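Local structure of putative hexose oxidase (5AWV) at residues V187-K192 against Y509-H514; G290-L295 against P312-A317. The protein probably oxidises the sugar group of teicoplanin-type glycopeptide antibiotics, using an FAD cofactor that is held covalently at two positions. All blocks are in the same frame, centred on the assembly; numbering follows the deposited sequence.

Contact 1 of 2, residues V187-K192 against Y509-H514; sequences VNKQGK and YDPRNH
One direct hydrogen bond joins the two loops. Arg512 NH1 gives it to Lys189 O at 2.9 Å, with the oxygen at the edge of the guanidinium, in its plane. The N-H points nearly straight (160°), but it meets the carbonyl from above its plane. A bend at chi3 (71°) turns the arginine tip to this oxygen.

Two waters extend the polar link. The first donates hydrogen bonds to Val187 O and Asp510 OD1 and accepts one from Arg512 N. The second accepts from Val187 N and donates to Tyr509 O. Water therefore serves both backbone polar groups of Val187, a buried residue. Asp510 OD1 also receives His514 N at 3.0 Å on its syn lone pair, while OD2 forms a salt bridge with Lys506 NZ.

The rest is packing. Gly191 CA lies over one face of the guanidinium, offset toward its rim. Arg512 CD rests 4.0 Å from Val187 CG1, the two side chains crossing at about a right angle. Pro511 CG sits against Lys189 N at 3.6 Å.

Both segments contain type I beta turns, Asn188 to Gly191 and Asp510 to Asn513. The first belongs to the hairpin of strands 179-187 and 193-199 in the FAD-binding region. The second follows helix 499-509 in the berberine-like region. Helix 67-80 touches both loops, with Val74 on Val187 and Val78 on Arg512 and His514.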
ATOM      1  N   VAL A 187      14.316  -3.273 -17.903  1.00 23.69           N
ATOM      2  CA  VAL A 187      15.287  -4.153 -18.547  1.00 24.31           C
ATOM      3  C   VAL A 187      14.890  -4.305 -19.988  1.00 25.40           C
ATOM      4  O   VAL A 187      13.770  -4.766 -20.264  1.00 23.50           O
ATOM      5  CB  VAL A 187      15.294  -5.524 -17.919  1.00 23.29           C
ATOM      6  CG1 VAL A 187      16.157  -6.475 -18.691  1.00 29.28           C
ATOM      7  CG2 VAL A 187      15.809  -5.456 -16.480  1.00 24.29           C
ATOM      8  N   ASN A 188      15.800  -3.966 -20.929  1.00 24.25           N
ATOM      9  CA  ASN A 188      15.425  -4.051 -22.377  1.00 24.15           C
ATOM     10  C   ASN A 188      15.591  -5.457 -22.938  1.00 22.53           C
ATOM     11  O   ASN A 188      15.990  -6.370 -22.239  1.00 20.88           O
ATOM     12  CB  ASN A 188      16.195  -2.984 -23.237  1.00 25.84           C
ATOM     13  CG  ASN A 188      17.688  -3.216 -23.269  1.00 21.68           C
ATOM     14  OD1 ASN A 188      18.211  -4.240 -22.903  1.00 24.07           O
ATOM     15  ND2 ASN A 188      18.361  -2.218 -23.645  1.00 30.50           N
ATOM     16  N   LYS A 189      15.295  -5.654 -24.222  1.00 26.19           N
ATOM     17  CA  LYS A 189      15.409  -7.013 -24.792  1.00 29.72           C
ATOM     18  C   LYS A 189      16.823  -7.542 -24.757  1.00 29.22           C
ATOM     19  O   LYS A 189      17.007  -8.726 -24.542  1.00 28.80           O
ATOM     20  CB  LYS A 189      14.837  -7.121 -26.227  1.00 37.63           C
ATOM     21  CG  LYS A 189      14.411  -8.586 -26.467  1.00 51.21           C
ATOM     22  CD  LYS A 189      14.249  -9.059 -27.927  1.00 64.17           C
ATOM     23  CE  LYS A 189      12.849  -9.598 -28.249  1.00 67.58           C
ATOM     24  NZ  LYS A 189      11.899  -8.454 -28.378  1.00 73.28           N
ATOM     25  N   GLN A 190      17.839  -6.673 -24.838  1.00 31.12           N
ATOM     26  CA  GLN A 190      19.238  -7.162 -24.722  1.00 35.96           C
ATOM     27  C   GLN A 190      19.670  -7.424 -23.291  1.00 35.46           C
ATOM     28  O   GLN A 190      20.787  -7.863 -23.070  1.00 33.72           O
ATOM     29  CB  GLN A 190      20.255  -6.199 -25.364  1.00 39.85           C
ATOM     30  CG  GLN A 190      20.037  -5.973 -26.864  1.00 42.60           C
ATOM     31  CD  GLN A 190      18.797  -5.146 -27.152  1.00 47.83           C
ATOM     32  OE1 GLN A 190      18.375  -4.325 -26.323  1.00 49.39           O
ATOM     33  NE2 GLN A 190      18.160  -5.399 -28.288  1.00 51.05           N
ATOM     34  N   GLY A 191      18.820  -7.157 -22.302  1.00 33.14           N
ATOM     35  CA  GLY A 191      19.151  -7.543 -20.918  1.00 27.73           C
ATOM     36  C   GLY A 191      19.838  -6.460 -20.129  1.00 25.56           C
ATOM     37  O   GLY A 191      20.346  -6.747 -19.066  1.00 27.62           O
ATOM     38  N   LYS A 192      19.832  -5.233 -20.632  1.00 26.16           N
ATOM     39  CA  LYS A 192      20.431  -4.098 -19.974  1.00 26.49           C
ATOM     40  C   LYS A 192      19.381  -3.325 -19.160  1.00 25.51           C
ATOM     41  O   LYS A 192      18.297  -2.995 -19.658  1.00 21.94           O
ATOM     42  CB  LYS A 192      20.891  -3.002 -20.978  1.00 29.81           C
ATOM     43  CG  LYS A 192      21.910  -3.396 -22.026  1.00 40.93           C
ATOM     44  CD  LYS A 192      23.088  -4.154 -21.409  1.00 46.92           C
ATOM     45  CE  LYS A 192      24.294  -4.093 -22.359  1.00 56.88           C
ATOM     46  NZ  LYS A 192      24.005  -4.805 -23.648  1.00 59.89           N
ATOM     47  N   TYR A 509       8.183  -2.458 -22.145  1.00 20.76           N
ATOM     48  CA  TYR A 509       9.177  -2.144 -21.159  1.00 20.80           C
ATOM     49  C   TYR A 509       9.740  -3.290 -20.412  1.00 19.56           C
ATOM     50  O   TYR A 509      10.832  -3.153 -19.874  1.00 22.20           O
ATOM     51  CB  TYR A 509       8.662  -1.105 -20.191  1.00 23.53           C
ATOM     52  CG  TYR A 509       8.333   0.233 -20.842  1.00 21.11           C
ATOM     53  CD1 TYR A 509       7.068   0.512 -21.357  1.00 19.34           C
ATOM     54  CD2 TYR A 509       9.288   1.218 -20.907  1.00 21.13           C
ATOM     55  CE1 TYR A 509       6.812   1.721 -21.924  1.00 22.72           C
ATOM     56  CE2 TYR A 509       9.039   2.450 -21.448  1.00 20.02           C
ATOM     57  CZ  TYR A 509       7.829   2.713 -21.964  1.00 20.08           C
ATOM     58  OH  TYR A 509       7.562   3.933 -22.488  1.00 23.43           O
ATOM     59  N   ASP A 510       9.122  -4.449 -20.397  1.00 18.82           N
ATOM     60  CA  ASP A 510       9.749  -5.657 -19.789  1.00 19.52           C
ATOM     61  C   ASP A 510       9.603  -6.857 -20.764  1.00 22.66           C
ATOM     62  O   ASP A 510       8.994  -7.928 -20.430  1.00 22.87           O
ATOM     63  CB  ASP A 510       9.146  -6.029 -18.385  1.00 19.63           C
ATOM     64  CG  ASP A 510       9.811  -7.198 -17.744  1.00 20.25           C
ATOM     65  OD1 ASP A 510      10.982  -7.515 -18.057  1.00 20.35           O
ATOM     66  OD2 ASP A 510       9.223  -7.889 -16.865  1.00 21.73           O
ATOM     67  N   PRO A 511      10.171  -6.711 -21.981  1.00 26.21           N
ATOM     68  CA  PRO A 511      10.005  -7.775 -23.002  1.00 25.64           C
ATOM     69  C   PRO A 511      10.545  -9.114 -22.584  1.00 25.59           C
ATOM     70  O   PRO A 511      10.032 -10.106 -23.023  1.00 25.98           O
ATOM     71  CB  PRO A 511      10.718  -7.199 -24.242  1.00 25.41           C
ATOM     72  CG  PRO A 511      11.764  -6.293 -23.649  1.00 25.70           C
ATOM     73  CD  PRO A 511      11.014  -5.614 -22.511  1.00 26.99           C
ATOM     74  N   ARG A 512      11.464  -9.180 -21.650  1.00 22.76           N
ATOM     75  CA  ARG A 512      11.932 -10.473 -21.188  1.00 24.18           C
ATOM     76  C   ARG A 512      11.152 -11.074 -20.038  1.00 22.44           C
ATOM     77  O   ARG A 512      11.461 -12.212 -19.608  1.00 21.74           O
ATOM     78  CB  ARG A 512      13.411 -10.447 -20.781  1.00 26.83           C
ATOM     79  CG  ARG A 512      14.325 -10.010 -21.909  1.00 30.05           C
ATOM     80  CD  ARG A 512      15.600  -9.371 -21.379  1.00 30.31           C
ATOM     81  NE  ARG A 512      16.404 -10.406 -20.803  1.00 29.59           N
ATOM     82  CZ  ARG A 512      17.426 -11.036 -21.388  1.00 37.40           C
ATOM     83  NH1 ARG A 512      17.841 -10.738 -22.609  1.00 36.48           N
ATOM     84  NH2 ARG A 512      18.042 -11.963 -20.712  1.00 37.72           N
ATOM     85  N   ASN A 513      10.137 -10.373 -19.542  1.00 21.64           N
ATOM     86  CA  ASN A 513       9.396 -10.877 -18.417  1.00 19.57           C
ATOM     87  C   ASN A 513      10.305 -11.177 -17.222  1.00 18.27           C
ATOM     88  O   ASN A 513      10.230 -12.203 -16.557  1.00 21.42           O
ATOM     89  CB  ASN A 513       8.534 -12.081 -18.823  1.00 20.91           C
ATOM     90  CG  ASN A 513       7.432 -12.390 -17.802  1.00 21.39           C
ATOM     91  OD1 ASN A 513       7.094 -13.545 -17.536  1.00 25.95           O
ATOM     92  ND2 ASN A 513       6.965 -11.382 -17.192  1.00 17.03           N
ATOM     93  N   HIS A 514      11.219 -10.264 -16.952  1.00 20.08           N
ATOM     94  CA  HIS A 514      12.104 -10.452 -15.797  1.00 20.22           C
ATOM     95  C   HIS A 514      11.393 -10.072 -14.497  1.00 20.81           C
ATOM     96  O   HIS A 514      11.803 -10.546 -13.462  1.00 22.09           O
ATOM     97  CB  HIS A 514      13.341  -9.618 -15.970  1.00 22.12           C
ATOM     98  CG  HIS A 514      14.412  -9.913 -14.990  1.00 24.48           C
ATOM     99  ND1 HIS A 514      15.058 -11.131 -14.933  1.00 25.73           N
ATOM    100  CD2 HIS A 514      14.937  -9.150 -14.001  1.00 24.54           C
ATOM    101  CE1 HIS A 514      15.929 -11.108 -13.941  1.00 26.45           C
ATOM    102  NE2 HIS A 514      15.879  -9.922 -13.364  1.00 25.52           N
TER
HETATM  103  O   HOH W   1      12.733  -7.287 -20.085  1.00 17.53           O
HETATM  104  O   HOH W   2      11.493  -4.019 -17.333  1.00 20.10           O

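Contact 2 of 2, residues G290-L295 against P312-A317; sequences GLWSQL and PIQVDA
Leu291 and Trp292 both hold CG anti to the backbone N (chi1 -178° and 178°). Their side chains leave opposite faces of the sheet. Val315 has CG2 beside its backbone N, and this methyl meets Leu291 CD1 at 3.6 Å as the two side chains cross obliquely. Gln314 CG takes the crowded position between the backbone N and the carbonyl carbon (chi1 61°). It reaches the edge of the Trp292 ring at CE3, 4.0 Å away. The Gln314 amide plane stands steeply to the ring.

The backbones form an antiparallel beta ladder. Trp292 and Gln314 are the hydrogen-bonded pair: Gln314 N gives to Trp292 O at 2.8 Å, and Trp292 N to Gln314 O at 3.0 Å. Both bonds run nearly along the C=O axis. Asp316 N to Gly290 O and Gln294 N to Pro312 O continue the ladder at its two ends. Leu291 with Val315 and Ser293 with Ile313 are non-hydrogen-bonded pairs, with CA-H...O contacts beside them.

This is the hairpin of strands 291-298 and 309-316, within the seven-stranded antiparallel sheet, probably the substrate domain as in related flavin oxidases. Strand 249-257 bonds to one edge, at Ile313 and Val315, and strand 395-402 to the other, at Ser293 and Leu295.

Leu291, Ser293 and Ile313 face helix 322-334, and the buried Ser293 OG has two hydrogen-bond partners, Tyr278 OH and His329 NE2. Trp292 and Gln314 face the other way onto Pro167, and Trp292, Gln294 and Pro312 pack on the bound teicoplanin peptide.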
ATOM      1  N   GLY A 290     -16.834  14.349   2.428  1.00 16.62           N
ATOM      2  CA  GLY A 290     -16.049  14.559   3.670  1.00 17.68           C
ATOM      3  C   GLY A 290     -16.242  13.518   4.808  1.00 15.95           C
ATOM      4  O   GLY A 290     -15.605  13.635   5.876  1.00 15.22           O
ATOM      5  N   LEU A 291     -17.003  12.461   4.531  1.00 14.38           N
ATOM      6  CA  LEU A 291     -17.261  11.380   5.490  1.00 13.75           C
ATOM      7  C   LEU A 291     -16.748  10.061   4.955  1.00 14.27           C
ATOM      8  O   LEU A 291     -16.838   9.731   3.729  1.00 14.83           O
ATOM      9  CB  LEU A 291     -18.793  11.242   5.712  1.00 14.43           C
ATOM     10  CG  LEU A 291     -19.275  10.185   6.715  1.00 15.98           C
ATOM     11  CD1 LEU A 291     -20.557  10.581   7.465  1.00 15.56           C
ATOM     12  CD2 LEU A 291     -19.463   8.801   6.082  1.00 17.18           C
ATOM     13  N   TRP A 292     -16.254   9.285   5.864  1.00 14.10           N
ATOM     14  CA  TRP A 292     -15.869   7.934   5.600  1.00 14.35           C
ATOM     15  C   TRP A 292     -16.167   7.042   6.785  1.00 14.46           C
ATOM     16  O   TRP A 292     -16.094   7.436   7.937  1.00 14.54           O
ATOM     17  CB  TRP A 292     -14.340   7.889   5.349  1.00 14.25           C
ATOM     18  CG  TRP A 292     -13.816   6.481   5.107  1.00 15.92           C
ATOM     19  CD1 TRP A 292     -13.780   5.772   3.924  1.00 16.49           C
ATOM     20  CD2 TRP A 292     -13.185   5.661   6.076  1.00 17.29           C
ATOM     21  NE1 TRP A 292     -13.220   4.555   4.116  1.00 18.62           N
ATOM     22  CE2 TRP A 292     -12.818   4.450   5.424  1.00 18.10           C
ATOM     23  CE3 TRP A 292     -12.897   5.820   7.427  1.00 17.79           C
ATOM     24  CZ2 TRP A 292     -12.240   3.382   6.110  1.00 20.27           C
ATOM     25  CZ3 TRP A 292     -12.338   4.736   8.127  1.00 19.94           C
ATOM     26  CH2 TRP A 292     -11.967   3.557   7.455  1.00 19.57           C
ATOM     27  N   SER A 293     -16.511   5.821   6.472  1.00 14.49           N
ATOM     28  CA  SER A 293     -16.742   4.808   7.494  1.00 16.08           C
ATOM     29  C   SER A 293     -16.405   3.465   6.987  1.00 15.73           C
ATOM     30  O   SER A 293     -16.299   3.236   5.776  1.00 16.19           O
ATOM     31  CB  SER A 293     -18.215   4.863   7.951  1.00 17.01           C
ATOM     32  OG  SER A 293     -19.078   4.446   6.912  1.00 17.40           O
ATOM     33  N   GLN A 294     -16.197   2.556   7.913  1.00 16.52           N
ATOM     34  CA  GLN A 294     -16.195   1.180   7.509  1.00 18.02           C
ATOM     35  C   GLN A 294     -16.906   0.244   8.442  1.00 18.21           C
ATOM     36  O   GLN A 294     -16.701   0.332   9.641  1.00 17.10           O
ATOM     37  CB  GLN A 294     -14.763   0.675   7.243  1.00 20.86           C
ATOM     38  CG  GLN A 294     -13.824   0.561   8.348  1.00 23.10           C
ATOM     39  CD  GLN A 294     -12.479  -0.094   7.882  1.00 29.06           C
ATOM     40  OE1 GLN A 294     -12.103  -0.052   6.740  1.00 25.93           O
ATOM     41  NE2 GLN A 294     -11.785  -0.687   8.797  1.00 28.65           N
ATOM     42  N   LEU A 295     -17.703  -0.620   7.868  1.00 17.70           N
ATOM     43  CA  LEU A 295     -18.490  -1.569   8.614  1.00 18.06           C
ATOM     44  C   LEU A 295     -17.733  -2.846   8.752  1.00 17.05           C
ATOM     45  O   LEU A 295     -17.516  -3.537   7.808  1.00 17.50           O
ATOM     46  CB  LEU A 295     -19.890  -1.710   8.009  1.00 17.40           C
ATOM     47  CG  LEU A 295     -20.861  -2.719   8.699  1.00 18.92           C
ATOM     48  CD1 LEU A 295     -21.133  -2.370  10.174  1.00 20.51           C
ATOM     49  CD2 LEU A 295     -22.140  -2.869   7.949  1.00 19.91           C
ATOM     50  N   PRO A 312     -16.353   2.208  12.626  1.00 17.17           N
ATOM     51  CA  PRO A 312     -15.745   3.526  12.824  1.00 17.41           C
ATOM     52  C   PRO A 312     -16.207   4.501  11.730  1.00 16.66           C
ATOM     53  O   PRO A 312     -16.421   4.088  10.535  1.00 14.90           O
ATOM     54  CB  PRO A 312     -14.210   3.252  12.725  1.00 19.61           C
ATOM     55  CG  PRO A 312     -14.113   1.768  12.791  1.00 21.08           C
ATOM     56  CD  PRO A 312     -15.380   1.147  12.377  1.00 18.97           C
ATOM     57  N   ILE A 313     -16.338   5.753  12.101  1.00 15.17           N
ATOM     58  CA  ILE A 313     -16.721   6.814  11.197  1.00 16.63           C
ATOM     59  C   ILE A 313     -15.838   8.030  11.454  1.00 16.59           C
ATOM     60  O   ILE A 313     -15.524   8.373  12.622  1.00 17.76           O
ATOM     61  CB  ILE A 313     -18.175   7.246  11.440  1.00 18.37           C
ATOM     62  CG1 ILE A 313     -19.071   6.027  11.536  1.00 21.35           C
ATOM     63  CG2 ILE A 313     -18.662   8.261  10.420  1.00 17.94           C
ATOM     64  CD1 ILE A 313     -20.387   6.368  12.200  1.00 21.27           C
ATOM     65  N   GLN A 314     -15.512   8.749  10.394  1.00 14.85           N
ATOM     66  CA  GLN A 314     -14.933  10.061  10.566  1.00 15.86           C
ATOM     67  C   GLN A 314     -15.432  11.031   9.581  1.00 15.81           C
ATOM     68  O   GLN A 314     -15.736  10.672   8.416  1.00 14.07           O
ATOM     69  CB  GLN A 314     -13.412   9.937  10.501  1.00 18.90           C
ATOM     70  CG  GLN A 314     -12.893   9.411   9.229  1.00 22.58           C
ATOM     71  CD  GLN A 314     -11.321   9.328   9.188  1.00 26.51           C
ATOM     72  OE1 GLN A 314     -10.682  10.017   8.421  1.00 25.28           O
ATOM     73  NE2 GLN A 314     -10.774   8.510   9.997  1.00 29.20           N
ATOM     74  N   VAL A 315     -15.492  12.284   9.980  1.00 14.65           N
ATOM     75  CA  VAL A 315     -15.901  13.344   9.084  1.00 15.87           C
ATOM     76  C   VAL A 315     -14.980  14.517   9.260  1.00 17.83           C
ATOM     77  O   VAL A 315     -14.566  14.815  10.381  1.00 16.78           O
ATOM     78  CB  VAL A 315     -17.338  13.802   9.435  1.00 17.81           C
ATOM     79  CG1 VAL A 315     -17.900  14.810   8.450  1.00 17.43           C
ATOM     80  CG2 VAL A 315     -18.216  12.581   9.418  1.00 22.65           C
ATOM     81  N   ASP A 316     -14.636  15.146   8.144  1.00 17.68           N
ATOM     82  CA  ASP A 316     -13.948  16.429   8.121  1.00 18.73           C
ATOM     83  C   ASP A 316     -14.752  17.426   8.938  1.00 18.71           C
ATOM     84  O   ASP A 316     -15.869  17.772   8.560  1.00 18.56           O
ATOM     85  CB  ASP A 316     -13.848  16.894   6.662  1.00 19.06           C
ATOM     86  CG  ASP A 316     -13.132  18.223   6.500  1.00 20.71           C
ATOM     87  OD1 ASP A 316     -12.819  18.915   7.504  1.00 20.44           O
ATOM     88  OD2 ASP A 316     -12.785  18.491   5.351  1.00 25.65           O
ATOM     89  N   ALA A 317     -14.177  17.869  10.039  1.00 19.52           N
ATOM     90  CA  ALA A 317     -14.767  18.801  10.960  1.00 22.66           C
ATOM     91  C   ALA A 317     -14.627  20.295  10.620  1.00 25.78           C
ATOM     92  O   ALA A 317     -15.015  21.109  11.417  1.00 25.54           O
ATOM     93  CB  ALA A 317     -14.228  18.534  12.348  1.00 23.33           C
TER

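How the contacts relate
From the N terminus, the chain first passes through 187-192, the turn between two strands of the FAD-binding region. It then enters the seven-stranded antiparallel sheet, probably the substrate domain, where 290-295 and 312-317 pair. Contact 2 thus closes a hairpin; 16 residues separate its segments, six of them still strand. Much later, after helix 499-509, the chain reaches 509-514 and closes contact 1 over 316 residues. The small loop lies wholly within the large one, and the two do not cross. Contact 1 ties the C-terminal part back to the FAD-binding region. The centres of contact 1 and contact 2 are about 45 Å apart, on opposite sides of the chain's centre.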